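Local coordinates for protein TetR family transcriptional repressor LfrR (Mycobacterium smegmatis, PDB 2V57) that represses transcription of the lfrRA operon, which serves a mycobacterial efflux pump, by binding directly to the promoter region upstream of lfrR, at residues 17-22 with 36-41; 25-28 with 32-35; 95-100 with 170-175; 153-158 with 177-182. All coordinates share one frame; numbering follows the deposited sequence.

Contact 1. Residues 17-22 with 36-41; sequences RAILDA and GDIAAA
Ile38 faces Ile19 and Ala22 where helix 35-42 crosses helix 11-27. The short axes of 17-22 and 36-41 approach to 8.5 Å at 114°, a steep crossing that gathers the contact into a small apolar patch. The CB of Ile38 stands back, 5.3 Å from Ala22 CB, and its branches do the touching. CG2 lies anti to the backbone N, with CG1 beside that nitrogen (chi1 -66°), and this puts CG2 on the helix 17-22 side. There Ile38 CG2 rests 3.9 Å from Ile19 O and 4.3 Å from Ala22 CB. Ile38 CG2 and Ile19 CG2 are 4.5 Å apart. The other branch runs along helix 11-27 toward its C-terminal end: CG1 passes Val26, and the terminal CD1 reaches Leu27. One isoleucine thus spans more than two turns of the partner helix.

Alanines allow the backbones to come close at the far end. Ala22 CB points at helix 36-41, fits 3.8 Å from Ile38 O and meets Ala41 CB methyl to methyl at 4.0 Å. Ala41 is exposed, whereas Ile19, Ala22 and Ile38 are buried. Leu59 of helix 56-77 covers both isoleucines, and Tyr52 of helix 46-52 packs on Ile19. The 36-41 segment belongs to the helix-turn-helix motif, so this packing holds the first helix of that motif against helix 11-27, as in the three-helix DNA-binding domain of TetR-family repressors.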
loop_
_atom_site.group_PDB
_atom_site.type_symbol
_atom_site.label_atom_id
_atom_site.label_comp_id
_atom_site.label_asym_id
_atom_site.label_seq_id
_atom_site.Cartn_x
_atom_site.Cartn_y
_atom_site.Cartn_z
ATOM N N ARG B 17 -1.890 18.082 -19.306
ATOM C CA ARG B 17 -2.403 18.308 -17.958
ATOM C C ARG B 17 -3.845 17.816 -17.823
ATOM O O ARG B 17 -4.215 17.234 -16.809
ATOM C CB ARG B 17 -2.296 19.778 -17.559
ATOM N N ALA B 18 -4.648 18.039 -18.857
ATOM C CA ALA B 18 -6.025 17.534 -18.872
ATOM C C ALA B 18 -6.110 16.008 -18.777
ATOM O O ALA B 18 -6.935 15.468 -18.020
ATOM C CB ALA B 18 -6.777 18.046 -20.112
ATOM N N ILE B 19 -5.278 15.310 -19.547
ATOM C CA ILE B 19 -5.240 13.842 -19.528
ATOM C C ILE B 19 -4.799 13.317 -18.161
ATOM O O ILE B 19 -5.430 12.411 -17.581
ATOM C CB ILE B 19 -4.307 13.294 -20.641
ATOM C CG1 ILE B 19 -4.842 13.692 -22.030
ATOM C CG2 ILE B 19 -4.142 11.775 -20.523
ATOM C CD1 ILE B 19 -3.788 13.579 -23.157
ATOM N N LEU B 20 -3.735 13.904 -17.624
ATOM C CA LEU B 20 -3.239 13.503 -16.308
ATOM C C LEU B 20 -4.257 13.777 -15.198
ATOM O O LEU B 20 -4.442 12.959 -14.304
ATOM C CB LEU B 20 -1.925 14.214 -15.994
ATOM C CG LEU B 20 -0.735 13.722 -16.823
ATOM C CD1 LEU B 20 0.493 14.571 -16.519
ATOM C CD2 LEU B 20 -0.455 12.248 -16.564
ATOM N N ASP B 21 -4.904 14.938 -15.260
ATOM C CA ASP B 21 -5.891 15.302 -14.260
ATOM C C ASP B 21 -7.095 14.363 -14.352
ATOM O O ASP B 21 -7.649 13.962 -13.338
ATOM C CB ASP B 21 -6.334 16.758 -14.420
ATOM C CG ASP B 21 -5.313 17.757 -13.872
ATOM O OD1 ASP B 21 -4.308 17.333 -13.277
ATOM O OD2 ASP B 21 -5.533 18.979 -14.043
ATOM N N ALA B 22 -7.477 13.996 -15.572
ATOM C CA ALA B 22 -8.559 13.038 -15.756
ATOM C C ALA B 22 -8.171 11.646 -15.247
ATOM O O ALA B 22 -9.002 10.931 -14.669
ATOM C CB ALA B 22 -8.992 12.969 -17.227
ATOM N N GLY B 36 -9.047 4.875 -23.263
ATOM C CA GLY B 36 -10.104 5.578 -23.976
ATOM C C GLY B 36 -11.130 6.198 -23.051
ATOM O O GLY B 36 -11.714 7.244 -23.332
ATOM N N ASP B 37 -11.361 5.543 -21.925
ATOM C CA ASP B 37 -12.294 6.062 -20.950
ATOM C C ASP B 37 -11.685 7.292 -20.280
ATOM O O ASP B 37 -12.369 8.276 -20.009
ATOM C CB ASP B 37 -12.624 4.986 -19.924
ATOM C CG ASP B 37 -13.692 5.420 -18.970
ATOM O OD1 ASP B 37 -13.353 6.139 -18.008
ATOM O OD2 ASP B 37 -14.868 5.048 -19.190
ATOM N N ILE B 38 -10.387 7.234 -20.020
ATOM C CA ILE B 38 -9.683 8.402 -19.494
ATOM C C ILE B 38 -9.704 9.546 -20.508
ATOM O O ILE B 38 -9.863 10.720 -20.139
ATOM C CB ILE B 38 -8.240 8.046 -19.099
ATOM C CG1 ILE B 38 -8.262 7.074 -17.917
ATOM C CG2 ILE B 38 -7.446 9.294 -18.744
ATOM C CD1 ILE B 38 -6.899 6.535 -17.547
ATOM N N ALA B 39 -9.568 9.204 -21.787
ATOM C CA ALA B 39 -9.612 10.217 -22.844
ATOM C C ALA B 39 -10.929 10.992 -22.776
ATOM O O ALA B 39 -10.969 12.231 -22.760
ATOM C CB ALA B 39 -9.467 9.563 -24.205
ATOM N N ALA B 40 -12.016 10.244 -22.732
ATOM C CA ALA B 40 -13.335 10.845 -22.692
ATOM C C ALA B 40 -13.470 11.802 -21.494
ATOM O O ALA B 40 -14.016 12.895 -21.628
ATOM C CB ALA B 40 -14.392 9.766 -22.657
ATOM N N ALA B 41 -12.981 11.382 -20.331
ATOM C CA ALA B 41 -13.047 12.203 -19.115
ATOM C C ALA B 41 -12.174 13.470 -19.231
ATOM O O ALA B 41 -12.396 14.458 -18.522
ATOM C CB ALA B 41 -12.643 11.391 -17.908
#

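Contact 2. Residues 25-28 with 32-35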
loop_
_atom_site.group_PDB
_atom_site.type_symbol
_atom_site.label_atom_id
_atom_site.label_comp_id
_atom_site.label_asym_id
_atom_site.label_seq_id
_atom_site.Cartn_x
_atom_site.Cartn_y
_atom_site.Cartn_z
ATOM N N LEU B 25 -8.438 11.417 -11.433
ATOM C CA LEU B 25 -9.806 11.266 -10.932
ATOM C C LEU B 25 -10.397 9.898 -11.261
ATOM O O LEU B 25 -11.000 9.228 -10.410
ATOM C CB LEU B 25 -10.694 12.380 -11.513
ATOM C CG LEU B 25 -12.179 12.335 -11.165
ATOM C CD1 LEU B 25 -12.392 12.601 -9.675
ATOM C CD2 LEU B 25 -12.940 13.347 -12.025
ATOM N N VAL B 26 -10.223 9.474 -12.506
ATOM C CA VAL B 26 -10.881 8.261 -12.988
ATOM C C VAL B 26 -10.275 6.995 -12.364
ATOM O O VAL B 26 -10.997 6.114 -11.897
ATOM C CB VAL B 26 -10.809 8.173 -14.518
ATOM C CG1 VAL B 26 -11.261 6.791 -15.007
ATOM C CG2 VAL B 26 -11.667 9.296 -15.141
ATOM N N LEU B 27 -8.956 6.915 -12.340
ATOM C CA LEU B 27 -8.316 5.702 -11.838
ATOM C C LEU B 27 -8.461 5.553 -10.333
ATOM O O LEU B 27 -8.367 4.449 -9.812
ATOM C CB LEU B 27 -6.834 5.657 -12.242
ATOM C CG LEU B 27 -6.597 5.564 -13.747
ATOM C CD1 LEU B 27 -5.136 5.857 -14.055
ATOM C CD2 LEU B 27 -7.012 4.185 -14.264
ATOM N N ALA B 28 -8.682 6.661 -9.627
ATOM C CA ALA B 28 -8.921 6.576 -8.186
ATOM C C ALA B 28 -10.221 5.849 -7.824
ATOM O O ALA B 28 -10.384 5.411 -6.691
ATOM C CB ALA B 28 -8.892 7.950 -7.544
ATOM N N THR B 32 -9.283 -0.086 -13.185
ATOM C CA THR B 32 -9.099 -0.801 -14.438
ATOM C C THR B 32 -9.581 -0.024 -15.658
ATOM O O THR B 32 -9.640 -0.587 -16.747
ATOM C CB THR B 32 -9.815 -2.174 -14.423
ATOM O OG1 THR B 32 -11.215 -1.992 -14.187
ATOM C CG2 THR B 32 -9.242 -3.067 -13.335
ATOM N N ALA B 33 -9.933 1.249 -15.482
ATOM C CA ALA B 33 -10.424 2.070 -16.602
ATOM C C ALA B 33 -9.485 2.084 -17.805
ATOM O O ALA B 33 -8.287 2.310 -17.671
ATOM C CB ALA B 33 -10.701 3.514 -16.143
ATOM N N ALA B 34 -10.046 1.869 -18.989
ATOM C CA ALA B 34 -9.275 1.918 -20.228
ATOM C C ALA B 34 -8.770 3.325 -20.563
ATOM O O ALA B 34 -9.344 4.338 -20.146
ATOM C CB ALA B 34 -10.117 1.379 -21.383
ATOM N N LEU B 35 -7.692 3.377 -21.332
ATOM C CA LEU B 35 -7.128 4.645 -21.768
ATOM C C LEU B 35 -8.185 5.509 -22.474
ATOM O O LEU B 35 -8.221 6.724 -22.295
ATOM C CB LEU B 35 -5.917 4.389 -22.668
ATOM C CG LEU B 35 -5.054 5.576 -23.098
ATOM C CD1 LEU B 35 -4.582 6.358 -21.879
ATOM C CD2 LEU B 35 -3.873 5.072 -23.880
#
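Ala33 presents its methyl group to two side chains at the end of helix 11-27, Val26 and Leu27, which approach it from directions nearly at right angles. Val26 meets it head-on: its side chain points toward the 32-35 loop, and CG1, set anti to the backbone N (chi1 169°), comes within 3.5 Å of Ala33 CB. CG2 is turned instead toward Ala41 of helix 35-42, so the two valine methyls serve different neighbours. Leu27 starts out at an angle to the loop, but its tip bends closer. Leu27 CD2 lies 4.2 Å from Ala33 CB, a looser apolar contact alongside the alanine rather than onto it. The same CD2 is in van der Waals contact with Ala33 O at 4.1 Å.

The extended backbone of Ala33 (psi 132°) carries the chain onward to Ala34, which occupies the N-cap position of helix 35-42. Between Leu27 and Ala33 the CA atoms are 6.4 Å apart, and the Ala33 methyl fills the gap by meeting the valine and leucine side chains. The carbonyl O of Ala33 receives a hydrogen bond from Arg56 NE, which ties the loop to the start of helix 56-77. That helix also covers Leu27, through Arg56, Leu60 and Leu63, while Ile102 and Phe105 of helix 102-106 surround the leucine further, placing it where the DNA-binding helices adjoin the rest of the chain.

Contact 3. Residues 95-100 with 170-175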
loop_
_atom_site.group_PDB
_atom_site.type_symbol
_atom_site.label_atom_id
_atom_site.label_comp_id
_atom_site.label_asym_id
_atom_site.label_seq_id
_atom_site.Cartn_x
_atom_site.Cartn_y
_atom_site.Cartn_z
ATOM N N SER B 95 -0.808 18.310 3.730
ATOM C CA SER B 95 -0.336 18.516 2.368
ATOM C C SER B 95 -0.367 17.214 1.571
ATOM O O SER B 95 -0.782 17.212 0.415
ATOM C CB SER B 95 1.072 19.139 2.358
ATOM O OG SER B 95 2.112 18.174 2.556
ATOM N N GLN B 96 0.047 16.112 2.195
ATOM C CA GLN B 96 0.013 14.804 1.534
ATOM C C GLN B 96 -1.382 14.170 1.498
ATOM O O GLN B 96 -1.739 13.510 0.517
ATOM C CB GLN B 96 1.020 13.836 2.179
ATOM C CG GLN B 96 2.427 14.407 2.221
ATOM C CD GLN B 96 3.000 14.685 0.834
ATOM O OE1 GLN B 96 3.135 13.778 0.014
ATOM N NE2 GLN B 96 3.350 15.942 0.576
ATOM N N LEU B 97 -2.167 14.342 2.558
ATOM C CA LEU B 97 -3.525 13.812 2.546
ATOM C C LEU B 97 -4.311 14.425 1.378
ATOM O O LEU B 97 -5.122 13.751 0.730
ATOM C CB LEU B 97 -4.245 14.073 3.872
ATOM C CG LEU B 97 -5.548 13.312 4.114
ATOM C CD1 LEU B 97 -5.348 11.793 4.168
ATOM C CD2 LEU B 97 -6.256 13.821 5.394
ATOM N N ASP B 98 -4.037 15.695 1.094
ATOM C CA ASP B 98 -4.802 16.423 0.091
ATOM C C ASP B 98 -4.480 15.974 -1.345
ATOM O O ASP B 98 -5.139 16.394 -2.290
ATOM C CB ASP B 98 -4.607 17.936 0.255
ATOM C CG ASP B 98 -5.293 18.490 1.508
ATOM O OD1 ASP B 98 -6.158 17.803 2.094
ATOM O OD2 ASP B 98 -4.959 19.622 1.910
ATOM N N LEU B 99 -3.481 15.117 -1.506
ATOM C CA LEU B 99 -3.182 14.555 -2.818
ATOM C C LEU B 99 -4.319 13.620 -3.240
ATOM O O LEU B 99 -4.536 13.402 -4.428
ATOM C CB LEU B 99 -1.848 13.781 -2.813
ATOM C CG LEU B 99 -0.547 14.535 -2.493
ATOM C CD1 LEU B 99 0.618 13.579 -2.242
ATOM C CD2 LEU B 99 -0.208 15.514 -3.611
ATOM N N GLY B 100 -5.023 13.043 -2.267
ATOM C CA GLY B 100 -6.156 12.188 -2.564
ATOM C C GLY B 100 -5.797 10.724 -2.775
ATOM O O GLY B 100 -4.626 10.342 -2.752
ATOM N N HIS B 170 -10.339 16.480 8.941
ATOM C CA HIS B 170 -9.711 16.933 10.179
ATOM C C HIS B 170 -9.433 15.780 11.138
ATOM O O HIS B 170 -8.408 15.777 11.826
ATOM C CB HIS B 170 -10.565 17.994 10.877
ATOM C CG HIS B 170 -9.910 18.599 12.080
ATOM N ND1 HIS B 170 -10.096 18.110 13.355
ATOM C CD2 HIS B 170 -9.068 19.653 12.203
ATOM C CE1 HIS B 170 -9.397 18.834 14.212
ATOM N NE2 HIS B 170 -8.764 19.779 13.538
ATOM N N GLN B 171 -10.349 14.816 11.171
ATOM C CA GLN B 171 -10.261 13.653 12.050
ATOM C C GLN B 171 -9.171 12.673 11.604
ATOM O O GLN B 171 -8.489 12.081 12.431
ATOM C CB GLN B 171 -11.614 12.945 12.086
ATOM C CG GLN B 171 -11.880 12.104 13.315
ATOM C CD GLN B 171 -13.215 11.392 13.218
ATOM O OE1 GLN B 171 -13.937 11.547 12.234
ATOM N NE2 GLN B 171 -13.544 10.603 14.234
ATOM N N ILE B 172 -9.024 12.495 10.294
ATOM C CA ILE B 172 -7.951 11.686 9.750
ATOM C C ILE B 172 -6.593 12.297 10.092
ATOM O O ILE B 172 -5.649 11.590 10.447
ATOM C CB ILE B 172 -8.093 11.526 8.212
ATOM C CG1 ILE B 172 -9.377 10.751 7.894
ATOM C CG2 ILE B 172 -6.868 10.817 7.617
ATOM C CD1 ILE B 172 -9.733 10.717 6.420
ATOM N N VAL B 173 -6.492 13.615 9.987
ATOM C CA VAL B 173 -5.232 14.279 10.306
ATOM C C VAL B 173 -4.891 14.079 11.787
ATOM O O VAL B 173 -3.772 13.686 12.126
ATOM C CB VAL B 173 -5.252 15.755 9.900
ATOM C CG1 VAL B 173 -3.997 16.474 10.385
ATOM C CG2 VAL B 173 -5.381 15.871 8.387
ATOM N N ASP B 174 -5.863 14.297 12.666
ATOM C CA ASP B 174 -5.664 14.030 14.092
ATOM C C ASP B 174 -5.205 12.588 14.366
ATOM O O ASP B 174 -4.337 12.360 15.198
ATOM C CB ASP B 174 -6.943 14.283 14.889
ATOM C CG ASP B 174 -7.307 15.757 14.979
ATOM O OD1 ASP B 174 -6.532 16.622 14.502
ATOM O OD2 ASP B 174 -8.386 16.043 15.529
ATOM N N ALA B 175 -5.828 11.619 13.697
ATOM C CA ALA B 175 -5.506 10.212 13.924
ATOM C C ALA B 175 -4.109 9.883 13.422
ATOM O O ALA B 175 -3.339 9.199 14.101
ATOM C CB ALA B 175 -6.545 9.298 13.264
#
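Leu97 sets its CD2 between Ile172 and Val173, and these three buried residues make up the tight part of the contact. Its CG is anti to the backbone N (chi1 -167°), which extends the side chain toward helix 169-182. There CD2 takes up both partners, lying 3.7 Å from Val173 CG2 and 3.8 Å from Ile172 CG2. The second methyl, CD1, also reaches Ile172 CG2, at 3.9 Å, so that both leucine methyls rest on this one methyl of the isoleucine. The Leu97 and Ile172 side chains lie roughly perpendicular.

The periphery is polar and looser. Asp98, exposed, forms a salt bridge through OD2 with Arg169 at the start of helix 169-182, while Asp174 OD1 bridges back to Arg90 of helix 85-97 and His170 lies at the surface. Leu97 to Gly100 form a type I turn, and the positive phi of Gly100 (88°) suits glycine.

Helix 85-97 is thereby sandwiched: helix 169-182 packs against one part of its surface, helix 147-164 reaches Leu97 through Met156, and helix 56-77 meets Gln96 through Ala74 and Ile75.

Contact 4. Residues 153-158 with 177-182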
loop_
_atom_site.group_PDB
_atom_site.type_symbol
_atom_site.label_atom_id
_atom_site.label_comp_id
_atom_site.label_asym_id
_atom_site.label_seq_id
_atom_site.Cartn_x
_atom_site.Cartn_y
_atom_site.Cartn_z
ATOM N N TRP B 153 4.217 6.653 5.153
ATOM C CA TRP B 153 3.419 6.443 3.953
ATOM C C TRP B 153 2.337 5.388 4.157
ATOM O O TRP B 153 1.268 5.478 3.568
ATOM C CB TRP B 153 4.330 6.128 2.757
ATOM C CG TRP B 153 4.816 7.401 2.188
ATOM C CD1 TRP B 153 6.091 7.859 2.171
ATOM C CD2 TRP B 153 3.998 8.448 1.628
ATOM N NE1 TRP B 153 6.128 9.103 1.599
ATOM C CE2 TRP B 153 4.862 9.483 1.247
ATOM C CE3 TRP B 153 2.629 8.581 1.379
ATOM C CZ2 TRP B 153 4.400 10.665 0.642
ATOM C CZ3 TRP B 153 2.166 9.747 0.780
ATOM C CH2 TRP B 153 3.060 10.775 0.412
ATOM N N ALA B 154 2.595 4.393 5.005
ATOM C CA ALA B 154 1.551 3.412 5.277
ATOM C C ALA B 154 0.379 4.060 6.017
ATOM O O ALA B 154 -0.790 3.783 5.720
ATOM C CB ALA B 154 2.102 2.207 6.035
ATOM N N LEU B 155 0.695 4.939 6.966
ATOM C CA LEU B 155 -0.329 5.627 7.710
ATOM C C LEU B 155 -1.071 6.595 6.791
ATOM O O LEU B 155 -2.272 6.754 6.920
ATOM C CB LEU B 155 0.246 6.370 8.920
ATOM C CG LEU B 155 0.748 5.568 10.122
ATOM C CD1 LEU B 155 1.390 6.496 11.164
ATOM C CD2 LEU B 155 -0.385 4.801 10.751
ATOM N N MET B 156 -0.355 7.262 5.890
ATOM C CA MET B 156 -1.016 8.148 4.944
ATOM C C MET B 156 -2.060 7.366 4.151
ATOM O O MET B 156 -3.160 7.848 3.913
ATOM C CB MET B 156 -0.028 8.816 3.990
ATOM C CG MET B 156 0.876 9.882 4.641
ATOM S SD MET B 156 -0.034 11.204 5.464
ATOM C CE MET B 156 -1.270 11.576 4.213
ATOM N N GLN B 157 -1.716 6.155 3.748
ATOM C CA GLN B 157 -2.648 5.378 2.934
ATOM C C GLN B 157 -3.823 4.846 3.745
ATOM O O GLN B 157 -4.934 4.714 3.223
ATOM C CB GLN B 157 -1.911 4.297 2.175
ATOM C CG GLN B 157 -0.952 4.938 1.174
ATOM C CD GLN B 157 -0.088 3.938 0.477
ATOM O OE1 GLN B 157 -0.504 3.328 -0.511
ATOM N NE2 GLN B 157 1.129 3.751 0.983
ATOM N N ALA B 158 -3.598 4.585 5.031
ATOM C CA ALA B 158 -4.711 4.304 5.924
ATOM C C ALA B 158 -5.638 5.525 5.911
ATOM O O ALA B 158 -6.868 5.395 5.970
ATOM C CB ALA B 158 -4.214 4.031 7.325
ATOM N N MET B 177 -1.676 11.990 13.101
ATOM C CA MET B 177 -0.750 12.658 14.027
ATOM C C MET B 177 -0.574 11.856 15.324
ATOM O O MET B 177 0.548 11.658 15.797
ATOM C CB MET B 177 -1.201 14.092 14.340
ATOM C CG MET B 177 -0.998 15.073 13.214
ATOM S SD MET B 177 0.749 15.336 12.823
ATOM C CE MET B 177 1.342 16.175 14.303
ATOM N N THR B 178 -1.683 11.382 15.886
ATOM C CA THR B 178 -1.634 10.607 17.130
ATOM C C THR B 178 -0.912 9.269 16.942
ATOM O O THR B 178 -0.104 8.868 17.776
ATOM C CB THR B 178 -3.040 10.418 17.735
ATOM O OG1 THR B 178 -3.655 11.701 17.901
ATOM C CG2 THR B 178 -2.968 9.733 19.085
ATOM N N SER B 179 -1.176 8.596 15.825
ATOM C CA SER B 179 -0.486 7.352 15.508
ATOM C C SER B 179 1.035 7.538 15.351
ATOM O O SER B 179 1.813 6.696 15.800
ATOM C CB SER B 179 -1.072 6.745 14.232
ATOM O OG SER B 179 -2.411 6.364 14.447
ATOM N N LEU B 180 1.455 8.624 14.700
ATOM C CA LEU B 180 2.878 8.890 14.533
ATOM C C LEU B 180 3.576 9.097 15.886
ATOM O O LEU B 180 4.686 8.603 16.116
ATOM C CB LEU B 180 3.102 10.131 13.639
ATOM C CG LEU B 180 2.820 9.936 12.140
ATOM C CD1 LEU B 180 2.647 11.279 11.409
ATOM C CD2 LEU B 180 3.912 9.075 11.471
ATOM N N THR B 181 2.907 9.813 16.782
ATOM C CA THR B 181 3.556 10.294 17.998
ATOM C C THR B 181 3.260 9.465 19.250
ATOM O O THR B 181 3.830 9.737 20.312
ATOM C CB THR B 181 3.149 11.762 18.292
ATOM O OG1 THR B 181 1.749 11.824 18.574
ATOM C CG2 THR B 181 3.445 12.661 17.087
ATOM N N SER B 182 2.360 8.482 19.148
ATOM C CA SER B 182 2.014 7.700 20.345
ATOM C C SER B 182 1.520 6.277 20.120
ATOM O O SER B 182 1.344 5.541 21.082
ATOM C CB SER B 182 0.984 8.443 21.196
ATOM O OG SER B 182 -0.210 8.627 20.467
#
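Between segments 153-158 and 177-182 the nearest CA atoms are those of Leu155 and Ser179, 8.0 Å apart, a separation bridged by side chains alone. Leu155 points toward the partner helix and does most of the touching. With CG beside its backbone N (chi1 -71°), both of its methyls reach across: CD1 sits 3.6 Å from Leu180 CD2 and 3.9 Å from Ser179 CB, and CD2 is 4.0 Å from the same Ser179 CB. The two leucines run antiparallel, so their branched ends lie alongside rather than meeting end-on.

In TetR-family repressors the last two long helices of each subunit typically form a four-helix bundle with those of its partner, and the surroundings are consistent with this. Ile184 of the second subunit packs on Leu180, and Val151 of that subunit on Ser179. The hydroxyl of Ser179, although its CB belongs to the apolar patch, bonds to Ala175 O in its own helix and to Trp147 NE1 of the second subunit. Gln157 faces the dimer partner too. Its NE2, at 3.1 Å, and its backbone N grip Trp153 O from opposite faces of the carbonyl plane, while its OE1 is bonded to Tyr108 OH of the second subunit.

How the contacts relate
From the N terminus, contact 1 closes a short loop between helices 11-27 and 35-42, and contact 2 sits within that loop, fastening its turn. The two share helix 11-27 and touch through Val26 and Leu27, so they form one packing unit of the DNA-binding region. Much later, contact 3 joins the end of helix 85-97 to helix 169-182, closing a loop of some seventy residues. Contact 4 opens inside that span and ends beyond it, so the two cross, meeting where Gln96 and Leu97 pack on Trp153 and Met156. Both reach the second subunit. Contacts 1 and 4 lie on opposite sides of the chain's centre, their centres about 32 Å apart.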